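Local coordinates for protein upstream of N-ras, isoform A (Drosophila melanogaster, PDB 4QQB) that binds RNA and regulates dosage compensation in both sexes, its first cold-shock domain, present here, associating with the 3'-UTR of msl-2 transcripts, at residues G9-L14 and D42-G47; L15-F20 and F31-Q36; D48-E53 and S66-I71. All coordinates share one frame; numbering follows the deposited sequence.

Interaction 1 of 3, residues G9-L14 and D42-G47. With nucleotides of chain A.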
# COMPACT_ATOMS: atom_id res chain seq x y z
N GLY E 9 5.24 -33.15 -0.38
CA GLY E 9 4.12 -32.91 -1.29
C GLY E 9 4.56 -32.58 -2.71
O GLY E 9 5.76 -32.40 -2.98
N ILE E 10 3.59 -32.50 -3.61
CA ILE E 10 3.84 -32.18 -5.02
C ILE E 10 3.20 -30.84 -5.36
O ILE E 10 2.09 -30.54 -4.89
CB ILE E 10 3.23 -33.23 -5.97
CG1 ILE E 10 3.35 -34.66 -5.41
CG2 ILE E 10 3.87 -33.13 -7.36
CD1 ILE E 10 4.77 -35.15 -5.20
N ILE E 11 3.87 -30.05 -6.20
CA ILE E 11 3.32 -28.79 -6.70
C ILE E 11 2.09 -29.05 -7.59
O ILE E 11 2.19 -29.69 -8.63
CB ILE E 11 4.37 -27.98 -7.50
CG1 ILE E 11 5.61 -27.66 -6.65
CG2 ILE E 11 3.77 -26.69 -8.05
CD1 ILE E 11 5.38 -26.67 -5.52
N GLU E 12 0.95 -28.54 -7.17
CA GLU E 12 -0.33 -28.75 -7.84
C GLU E 12 -0.67 -27.65 -8.85
O GLU E 12 -1.27 -27.92 -9.89
CB GLU E 12 -1.43 -28.81 -6.78
CG GLU E 12 -2.17 -30.13 -6.66
CD GLU E 12 -3.55 -30.09 -7.29
OE1 GLU E 12 -4.49 -30.65 -6.68
OE2 GLU E 12 -3.69 -29.47 -8.37
N LYS E 13 -0.32 -26.42 -8.49
CA LYS E 13 -0.58 -25.25 -9.32
C LYS E 13 0.28 -24.09 -8.86
O LYS E 13 0.57 -23.97 -7.67
CB LYS E 13 -2.05 -24.83 -9.23
CG LYS E 13 -2.34 -23.52 -9.94
CD LYS E 13 -3.80 -23.33 -10.29
CE LYS E 13 -3.94 -22.33 -11.43
NZ LYS E 13 -5.34 -22.24 -11.91
N LEU E 14 0.66 -23.23 -9.81
CA LEU E 14 1.45 -22.03 -9.52
C LEU E 14 0.82 -20.77 -10.09
O LEU E 14 0.29 -20.77 -11.20
CB LEU E 14 2.85 -22.18 -10.09
CG LEU E 14 3.68 -23.32 -9.51
CD1 LEU E 14 4.99 -23.44 -10.28
CD2 LEU E 14 3.96 -23.11 -8.03
N ASP E 42 12.33 -19.12 -10.57
CA ASP E 42 12.35 -19.01 -12.04
C ASP E 42 12.20 -20.33 -12.81
O ASP E 42 11.51 -20.37 -13.83
CB ASP E 42 13.62 -18.27 -12.50
CG ASP E 42 14.89 -18.76 -11.81
OD1 ASP E 42 14.82 -19.69 -10.98
OD2 ASP E 42 15.97 -18.20 -12.09
N HIS E 43 12.86 -21.40 -12.34
CA HIS E 43 12.62 -22.74 -12.90
C HIS E 43 12.12 -23.71 -11.82
O HIS E 43 12.85 -24.58 -11.34
CB HIS E 43 13.83 -23.28 -13.68
CG HIS E 43 15.11 -23.31 -12.91
ND1 HIS E 43 15.59 -24.46 -12.31
CD2 HIS E 43 16.03 -22.35 -12.66
CE1 HIS E 43 16.74 -24.19 -11.72
NE2 HIS E 43 17.03 -22.92 -11.91
N LEU E 44 10.87 -23.52 -11.44
CA LEU E 44 10.09 -24.44 -10.62
C LEU E 44 8.75 -24.55 -11.33
O LEU E 44 8.23 -23.54 -11.82
CB LEU E 44 9.92 -23.88 -9.21
CG LEU E 44 8.67 -24.24 -8.39
CD1 LEU E 44 8.72 -25.67 -7.89
CD2 LEU E 44 8.51 -23.28 -7.22
N LYS E 45 8.17 -25.75 -11.40
CA LYS E 45 6.89 -25.93 -12.11
C LYS E 45 6.03 -27.09 -11.60
O LYS E 45 6.45 -27.88 -10.75
CB LYS E 45 7.12 -26.01 -13.64
CG LYS E 45 7.21 -27.40 -14.25
CD LYS E 45 8.41 -28.20 -13.77
CE LYS E 45 8.15 -29.70 -13.90
NZ LYS E 45 9.34 -30.52 -13.54
N ILE E 46 4.81 -27.16 -12.13
CA ILE E 46 3.83 -28.15 -11.70
C ILE E 46 4.46 -29.54 -11.76
O ILE E 46 5.02 -29.91 -12.79
CB ILE E 46 2.56 -28.13 -12.57
CG1 ILE E 46 1.79 -26.82 -12.39
CG2 ILE E 46 1.65 -29.30 -12.20
CD1 ILE E 46 0.76 -26.56 -13.47
N GLY E 47 4.35 -30.29 -10.67
CA GLY E 47 4.89 -31.65 -10.62
C GLY E 47 6.17 -31.79 -9.81
O GLY E 47 6.49 -32.88 -9.36
P G A 14 -6.81 -19.13 -11.61
OP1 G A 14 -8.17 -19.69 -11.86
OP2 G A 14 -5.68 -19.52 -12.49
O5' G A 14 -6.90 -17.54 -11.60
C5' G A 14 -8.12 -16.87 -11.91
C4' G A 14 -7.83 -15.56 -12.60
O4' G A 14 -7.51 -14.57 -11.59
C3' G A 14 -6.68 -15.59 -13.61
O3' G A 14 -7.08 -15.32 -14.97
C2' G A 14 -5.54 -14.80 -12.95
O2' G A 14 -4.86 -13.89 -13.79
C1' G A 14 -6.25 -14.00 -11.84
N9 G A 14 -5.52 -13.96 -10.58
C8 G A 14 -5.08 -15.04 -9.85
N7 G A 14 -4.50 -14.70 -8.73
C5 G A 14 -4.57 -13.31 -8.71
C6 G A 14 -4.11 -12.38 -7.75
O6 G A 14 -3.52 -12.60 -6.68
N1 G A 14 -4.38 -11.07 -8.13
C2 G A 14 -5.02 -10.70 -9.28
N2 G A 14 -5.20 -9.39 -9.47
N3 G A 14 -5.47 -11.56 -10.19
C4 G A 14 -5.20 -12.84 -9.84
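Ile11 and Gly47 carry the hydrogen bond between strand 9-14 and loop 42-47. Gly47 N donates to Ile11 O at 3.0 Å. Ile46 CG2 packs beside the same carbonyl, 3.6 Å from Ile11 O. Ile46 CG1 lies near Lys13 CA. The apolar side of the contact lies at Ile11 and Leu14. The side chains of Ile11 and Leu44 cross at about a right angle, and Ile11 CG1 meets Leu44 CD1 at 3.9 Å. Leu14 uses a single branch: its CD1 lies 3.6 Å from Leu44 O and touches Lys45 CA. Leu14 CG lies anti to the carbonyl carbon (chi1 -62°), and chi2 of 174° then sets CD1, the branch that touches the loop. Gly47 has a positive phi of 105°, where a CB would press on the carbonyl O of Ile46.

Lys13 points away from the loop. Its extended chain brings NZ to OP2 of G14 of chain A at 2.8 Å, a hydrogen bond to the RNA backbone. Further out, Lys45 NZ forms a salt bridge with Asp48, and Leu44 packs on Phe37. Glu12 and Lys13 both face Phe20, a classic beta bulge in the strand. Strand 7-14 is the middle one of the five-stranded antiparallel sheet of this cold-shock domain. It runs between strands 18-23 and 49-56, and Ile11 and Leu14 also touch Phe32 of strand 29-33.

Interaction 2 of 3, residues L15-F20 and F31-Q36. With nucleotides of chain A.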
# COMPACT_ATOMS: atom_id res chain seq x y z
N LEU E 15 0.88 -19.69 -9.31
CA LEU E 15 0.55 -18.35 -9.76
C LEU E 15 1.85 -17.54 -9.76
O LEU E 15 2.91 -18.10 -9.54
CB LEU E 15 -0.49 -17.73 -8.83
CG LEU E 15 -1.88 -18.36 -8.81
CD1 LEU E 15 -2.52 -18.32 -10.19
CD2 LEU E 15 -1.85 -19.78 -8.26
N HIS E 16 1.78 -16.23 -10.01
CA HIS E 16 2.99 -15.40 -10.07
C HIS E 16 3.67 -15.22 -8.71
O HIS E 16 4.86 -14.92 -8.64
CB HIS E 16 2.71 -14.02 -10.68
CG HIS E 16 2.08 -14.08 -12.03
ND1 HIS E 16 1.14 -13.17 -12.45
CD2 HIS E 16 2.24 -14.95 -13.06
CE1 HIS E 16 0.75 -13.47 -13.68
NE2 HIS E 16 1.41 -14.55 -14.07
N SER E 17 2.91 -15.40 -7.63
CA SER E 17 3.40 -15.12 -6.29
C SER E 17 3.21 -16.24 -5.26
O SER E 17 3.87 -16.26 -4.23
CB SER E 17 2.70 -13.87 -5.79
OG SER E 17 3.39 -13.34 -4.68
N TYR E 18 2.29 -17.15 -5.52
CA TYR E 18 1.99 -18.22 -4.58
C TYR E 18 1.67 -19.47 -5.36
O TYR E 18 1.63 -19.45 -6.59
CB TYR E 18 0.82 -17.82 -3.68
CG TYR E 18 -0.42 -17.33 -4.42
CD1 TYR E 18 -0.52 -16.01 -4.84
CD2 TYR E 18 -1.49 -18.18 -4.67
CE1 TYR E 18 -1.64 -15.55 -5.51
CE2 TYR E 18 -2.62 -17.73 -5.33
CZ TYR E 18 -2.69 -16.42 -5.75
OH TYR E 18 -3.81 -15.96 -6.41
N GLY E 19 1.45 -20.56 -4.64
CA GLY E 19 1.11 -21.82 -5.27
C GLY E 19 0.32 -22.73 -4.36
O GLY E 19 -0.02 -22.36 -3.23
N PHE E 20 0.03 -23.93 -4.87
CA PHE E 20 -0.68 -24.92 -4.09
C PHE E 20 0.01 -26.27 -4.19
O PHE E 20 0.56 -26.62 -5.23
CB PHE E 20 -2.13 -24.99 -4.54
CG PHE E 20 -2.89 -23.73 -4.29
CD1 PHE E 20 -2.86 -22.70 -5.22
CD2 PHE E 20 -3.62 -23.56 -3.13
CE1 PHE E 20 -3.56 -21.52 -4.99
CE2 PHE E 20 -4.32 -22.39 -2.89
CZ PHE E 20 -4.29 -21.37 -3.83
N PHE E 31 -1.95 -23.97 0.56
CA PHE E 31 -1.46 -22.73 -0.02
C PHE E 31 -0.03 -22.50 0.45
O PHE E 31 0.35 -22.93 1.53
CB PHE E 31 -2.37 -21.58 0.45
CG PHE E 31 -1.87 -20.20 0.08
CD1 PHE E 31 -0.96 -19.54 0.89
CD2 PHE E 31 -2.33 -19.57 -1.07
CE1 PHE E 31 -0.50 -18.28 0.55
CE2 PHE E 31 -1.87 -18.31 -1.41
CZ PHE E 31 -0.96 -17.66 -0.60
N PHE E 32 0.77 -21.82 -0.37
CA PHE E 32 2.08 -21.36 0.07
C PHE E 32 2.51 -20.14 -0.72
O PHE E 32 2.28 -20.07 -1.93
CB PHE E 32 3.13 -22.48 -0.04
CG PHE E 32 3.70 -22.65 -1.43
CD1 PHE E 32 3.09 -23.51 -2.33
CD2 PHE E 32 4.84 -21.96 -1.82
CE1 PHE E 32 3.61 -23.68 -3.60
CE2 PHE E 32 5.36 -22.11 -3.09
CZ PHE E 32 4.75 -22.97 -3.98
N HIS E 33 3.13 -19.18 -0.04
CA HIS E 33 3.62 -17.97 -0.68
C HIS E 33 5.10 -18.13 -1.02
O HIS E 33 5.84 -18.80 -0.30
CB HIS E 33 3.40 -16.77 0.24
CG HIS E 33 3.61 -15.44 -0.43
ND1 HIS E 33 4.56 -14.54 -0.01
CD2 HIS E 33 3.00 -14.88 -1.49
CE1 HIS E 33 4.52 -13.47 -0.79
NE2 HIS E 33 3.58 -13.65 -1.69
N PHE E 34 5.54 -17.49 -2.11
CA PHE E 34 6.94 -17.62 -2.54
C PHE E 34 7.96 -17.08 -1.53
O PHE E 34 9.15 -17.37 -1.64
CB PHE E 34 7.14 -17.00 -3.93
CG PHE E 34 6.42 -17.73 -5.05
CD1 PHE E 34 5.85 -18.99 -4.84
CD2 PHE E 34 6.34 -17.16 -6.31
CE1 PHE E 34 5.19 -19.65 -5.87
CE2 PHE E 34 5.69 -17.81 -7.34
CZ PHE E 34 5.12 -19.06 -7.12
N SER E 35 7.49 -16.30 -0.56
CA SER E 35 8.29 -15.96 0.62
C SER E 35 8.82 -17.21 1.32
O SER E 35 9.92 -17.19 1.86
CB SER E 35 7.46 -15.18 1.62
OG SER E 35 6.96 -13.99 1.05
N GLN E 36 8.04 -18.28 1.32
CA GLN E 36 8.43 -19.52 1.97
C GLN E 36 9.32 -20.44 1.14
O GLN E 36 9.80 -21.45 1.66
CB GLN E 36 7.19 -20.29 2.40
CG GLN E 36 6.33 -19.55 3.40
CD GLN E 36 7.13 -19.07 4.59
OE1 GLN E 36 7.14 -19.72 5.63
NE2 GLN E 36 7.81 -17.95 4.42
P G A 10 4.79 -9.60 -8.16
OP1 G A 10 4.88 -11.05 -8.48
OP2 G A 10 4.60 -8.61 -9.25
O5' G A 10 3.60 -9.38 -7.11
C5' G A 10 2.65 -10.41 -6.79
C4' G A 10 1.30 -9.81 -6.49
O4' G A 10 0.51 -9.77 -7.70
C3' G A 10 0.47 -10.56 -5.45
O3' G A 10 0.58 -9.95 -4.18
C2' G A 10 -0.95 -10.42 -5.98
O2' G A 10 -1.58 -9.24 -5.52
C1' G A 10 -0.73 -10.40 -7.49
N9 G A 10 -0.70 -11.72 -8.12
C8 G A 10 -0.18 -12.88 -7.60
N7 G A 10 -0.31 -13.90 -8.41
C5 G A 10 -0.95 -13.39 -9.53
C6 G A 10 -1.35 -14.02 -10.73
O6 G A 10 -1.21 -15.20 -11.06
N1 G A 10 -1.97 -13.12 -11.60
C2 G A 10 -2.18 -11.79 -11.34
N2 G A 10 -2.79 -11.09 -12.30
N3 G A 10 -1.80 -11.19 -10.22
C4 G A 10 -1.20 -12.04 -9.37
P C A 11 1.19 -10.76 -2.96
OP1 C A 11 1.79 -9.78 -2.03
OP2 C A 11 2.04 -11.84 -3.51
O5' C A 11 -0.09 -11.39 -2.26
C5' C A 11 -0.78 -12.51 -2.84
C4' C A 11 -1.36 -13.38 -1.76
O4' C A 11 -0.29 -13.91 -0.93
C3' C A 11 -2.32 -12.68 -0.80
O3' C A 11 -3.43 -13.53 -0.51
C2' C A 11 -1.47 -12.46 0.45
O2' C A 11 -2.24 -12.35 1.62
C1' C A 11 -0.63 -13.73 0.43
N1 C A 11 0.62 -13.63 1.21
C2 C A 11 0.82 -14.47 2.32
O2 C A 11 -0.08 -15.28 2.63
N3 C A 11 1.96 -14.38 3.03
C4 C A 11 2.90 -13.50 2.66
N4 C A 11 4.02 -13.44 3.39
C5 C A 11 2.73 -12.63 1.55
C6 C A 11 1.59 -12.74 0.85
P A A 12 -4.87 -13.22 -1.13
OP1 A A 12 -4.71 -12.17 -2.18
OP2 A A 12 -5.81 -13.00 -0.01
O5' A A 12 -5.27 -14.62 -1.77
C5' A A 12 -5.22 -14.84 -3.19
C4' A A 12 -5.86 -16.16 -3.53
O4' A A 12 -5.23 -17.20 -2.73
C3' A A 12 -7.36 -16.26 -3.24
O3' A A 12 -8.03 -17.04 -4.21
C2' A A 12 -7.40 -16.90 -1.86
O2' A A 12 -8.56 -17.65 -1.57
C1' A A 12 -6.21 -17.85 -1.94
N9 A A 12 -5.61 -18.19 -0.65
C8 A A 12 -4.80 -17.41 0.13
N7 A A 12 -4.39 -18.00 1.23
C5 A A 12 -4.96 -19.26 1.15
C6 A A 12 -4.90 -20.38 2.01
N6 A A 12 -4.22 -20.39 3.16
N1 A A 12 -5.58 -21.49 1.64
C2 A A 12 -6.27 -21.46 0.50
N3 A A 12 -6.40 -20.48 -0.39
C4 A A 12 -5.71 -19.39 0.00
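Tyr18, Gly19 and Phe20 pair with His33, Phe32 and Phe31 in an antiparallel hairpin, with Gly19 and Phe32 as the hydrogen-bonded pair (Gly19 N to Phe32 O 2.9 Å). These strands hold the RNP1 and RNP2 motifs of the cold-shock domain. Tyr18, Phe20 and Phe31 form an aromatic cluster on its RNA-binding face. Phe31 turns its edge toward the face of Phe20 in an offset edge-to-face pair, planes at 78°. The Tyr18 ring is slid off Phe31 and barely overlaps it. With CG anti to its backbone N (chi1 172°), Phe31 turns one ring face to the base of A12 of chain A, N7 over the ring centre. An alanine at Tyr18 keeps CB, but would probably lose the CD2 contact with Phe31 CE2, the ring's contacts with the base of G10 and the sugar of A12, both of chain A, and the hydroxyl's hydrogen bond to a further guanine of the RNA. Gly19 N lies over one face of the Phe32 ring, toward its rim; a CB on Gly19 would run into Phe32 CE1. Phe34 places a ring face over Ser17 O. One face of His33 lies over C11 of chain A, while His33 NE2 donates to C11 OP2 at 3.0 Å.

Interaction 3 of 3, residues D48-E53 and S66-I71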
# COMPACT_ATOMS: atom_id res chain seq x y z
N ASP E 48 6.91 -30.69 -9.62
CA ASP E 48 8.10 -30.72 -8.78
C ASP E 48 7.75 -31.19 -7.36
O ASP E 48 6.73 -30.79 -6.81
CB ASP E 48 8.78 -29.35 -8.72
CG ASP E 48 9.54 -29.01 -10.00
OD1 ASP E 48 10.23 -29.90 -10.54
OD2 ASP E 48 9.46 -27.85 -10.45
N PRO E 49 8.60 -32.05 -6.78
CA PRO E 49 8.34 -32.53 -5.42
C PRO E 49 8.98 -31.61 -4.38
O PRO E 49 10.08 -31.10 -4.61
CB PRO E 49 9.01 -33.90 -5.41
CG PRO E 49 10.15 -33.77 -6.37
CD PRO E 49 9.80 -32.69 -7.36
N VAL E 50 8.29 -31.41 -3.26
CA VAL E 50 8.73 -30.46 -2.23
C VAL E 50 8.55 -30.96 -0.79
O VAL E 50 7.66 -31.77 -0.50
CB VAL E 50 8.01 -29.11 -2.36
CG1 VAL E 50 8.53 -28.34 -3.57
CG2 VAL E 50 6.50 -29.30 -2.46
N GLU E 51 9.41 -30.43 0.09
CA GLU E 51 9.36 -30.69 1.53
C GLU E 51 9.08 -29.39 2.26
O GLU E 51 9.63 -28.34 1.92
CB GLU E 51 10.69 -31.28 2.01
CG GLU E 51 10.65 -31.84 3.43
CD GLU E 51 11.91 -32.58 3.81
OE1 GLU E 51 11.81 -33.58 4.56
OE2 GLU E 51 13.01 -32.18 3.35
N PHE E 52 8.25 -29.47 3.29
CA PHE E 52 7.71 -28.28 3.95
C PHE E 52 7.11 -28.64 5.30
O PHE E 52 6.84 -29.81 5.58
CB PHE E 52 6.60 -27.69 3.08
CG PHE E 52 5.45 -28.64 2.87
CD1 PHE E 52 4.41 -28.70 3.78
CD2 PHE E 52 5.44 -29.49 1.78
CE1 PHE E 52 3.36 -29.59 3.60
CE2 PHE E 52 4.39 -30.38 1.60
CZ PHE E 52 3.35 -30.43 2.50
N GLU E 53 6.86 -27.62 6.11
CA GLU E 53 6.14 -27.80 7.36
C GLU E 53 4.74 -27.20 7.20
O GLU E 53 4.61 -26.06 6.76
CB GLU E 53 6.87 -27.10 8.51
CG GLU E 53 6.23 -27.29 9.88
CD GLU E 53 6.94 -26.55 10.99
OE1 GLU E 53 7.45 -25.43 10.75
OE2 GLU E 53 6.98 -27.08 12.12
N SER E 66 4.78 -23.88 5.13
CA SER E 66 5.85 -22.94 5.46
C SER E 66 7.21 -23.59 5.25
O SER E 66 7.35 -24.81 5.35
CB SER E 66 5.71 -22.50 6.91
OG SER E 66 4.38 -22.13 7.21
N GLN E 67 8.21 -22.76 4.98
CA GLN E 67 9.58 -23.22 4.82
C GLN E 67 9.60 -24.32 3.77
O GLN E 67 9.89 -25.48 4.06
CB GLN E 67 10.12 -23.72 6.17
CG GLN E 67 11.61 -23.53 6.35
CD GLN E 67 11.96 -22.18 6.93
OE1 GLN E 67 12.28 -22.06 8.12
NE2 GLN E 67 11.89 -21.14 6.11
N VAL E 68 9.26 -23.95 2.55
CA VAL E 68 9.16 -24.89 1.44
C VAL E 68 10.47 -24.94 0.67
O VAL E 68 11.04 -23.90 0.34
CB VAL E 68 8.01 -24.51 0.48
CG1 VAL E 68 7.92 -25.49 -0.67
CG2 VAL E 68 6.69 -24.45 1.23
N SER E 69 10.95 -26.15 0.39
CA SER E 69 12.10 -26.37 -0.48
C SER E 69 11.84 -27.57 -1.37
O SER E 69 10.97 -28.40 -1.06
CB SER E 69 13.37 -26.60 0.34
OG SER E 69 13.27 -27.77 1.13
N LYS E 70 12.57 -27.66 -2.48
CA LYS E 70 12.46 -28.81 -3.40
C LYS E 70 13.55 -29.84 -3.09
O LYS E 70 14.52 -29.53 -2.39
CB LYS E 70 12.54 -28.36 -4.87
CG LYS E 70 13.91 -27.90 -5.37
CD LYS E 70 14.04 -26.38 -5.45
CE LYS E 70 15.50 -25.93 -5.53
NZ LYS E 70 16.12 -26.17 -6.87
N ILE E 71 13.36 -31.06 -3.59
CA ILE E 71 14.41 -32.09 -3.57
C ILE E 71 14.42 -32.81 -4.92
O ILE E 71 13.99 -33.96 -5.04
CB ILE E 71 14.28 -33.08 -2.37
CG1 ILE E 71 12.88 -33.05 -1.73
CG2 ILE E 71 15.34 -32.76 -1.31
CD1 ILE E 71 11.80 -33.72 -2.54
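Phe52 places CG between its backbone N and carbonyl carbon (chi1 61°), which takes the ring away from segment 66-71. Of the side chain, CB alone meets the other segment, 3.7 Å from Val68 CG2. Val68 has CG1 anti to its backbone N (chi1 180°). Its two methyl groups therefore part along the neighbouring strand: CG2 goes to Phe52, and CG1 goes to Val50, 4.0 Å from Val50 CB. Val50 also lies against the backbone, with its CB 3.3 Å from Ser69 O.

The backbones pair antiparallel. Glu51 and Ser69 form a hydrogen-bonded pair, with Glu51 N to Ser69 O at 2.8 Å and a return bond from Ser69 N to Glu51 O. Glu53 and Ser66 form a second such pair, with Ser66 N to Glu53 O at 2.7 Å. Between these pairs the register slips by one residue. The result is a beta bulge, and the chain turns a corner at Gln67. Such a bend lets the strands of an OB-fold barrel, the fold of the cold-shock domain, curl from one face to the next. Phe52 CA also approaches Gln67 O at the bulge, in a CA-H...O contact.

On the inner side, Val50 and Phe52 both touch Ile21 of strand 18-23, and Val50 packs on Ile11 as well. Two polar side chains bond outside the contact: Ser66 OG hydrogen-bonds to Thr55 OG1, and Lys70 NZ, on a chain bent at chi2 and chi4, to Asn40 OD1. At the Pro49 end of the contact, Ile71 N makes a weak hydrogen bond to Pro49 O. There the two side chains meet at an angle, Pro49 CB touching Ile71 CD1 at 4.0 Å.

All three contacts involve one antiparallel sheet of the cold-shock domain, ordered 29-33, 18-23, 7-14, 49-56, 63-70. Interaction 2 joins the first two strands and interaction 3 the last two. Interaction 1 sets the middle strand against the loop that leads into strand 49-56. Along the chain, the segments of interaction 2 fall between those of interaction 1, and interaction 3 follows. The centre of interaction 1 is about 10 Å from those of the other two, which lie about 12 Å apart. Val68 N probably hydrogen-bonds to Gln36 O, linking 2 to 3, and a Phe31-Ala65 backbone bond joins outermost strands 29-33 and 63-70. Interaction 2 faces the RNA broadly, whereas interaction 1 reaches it through Lys13.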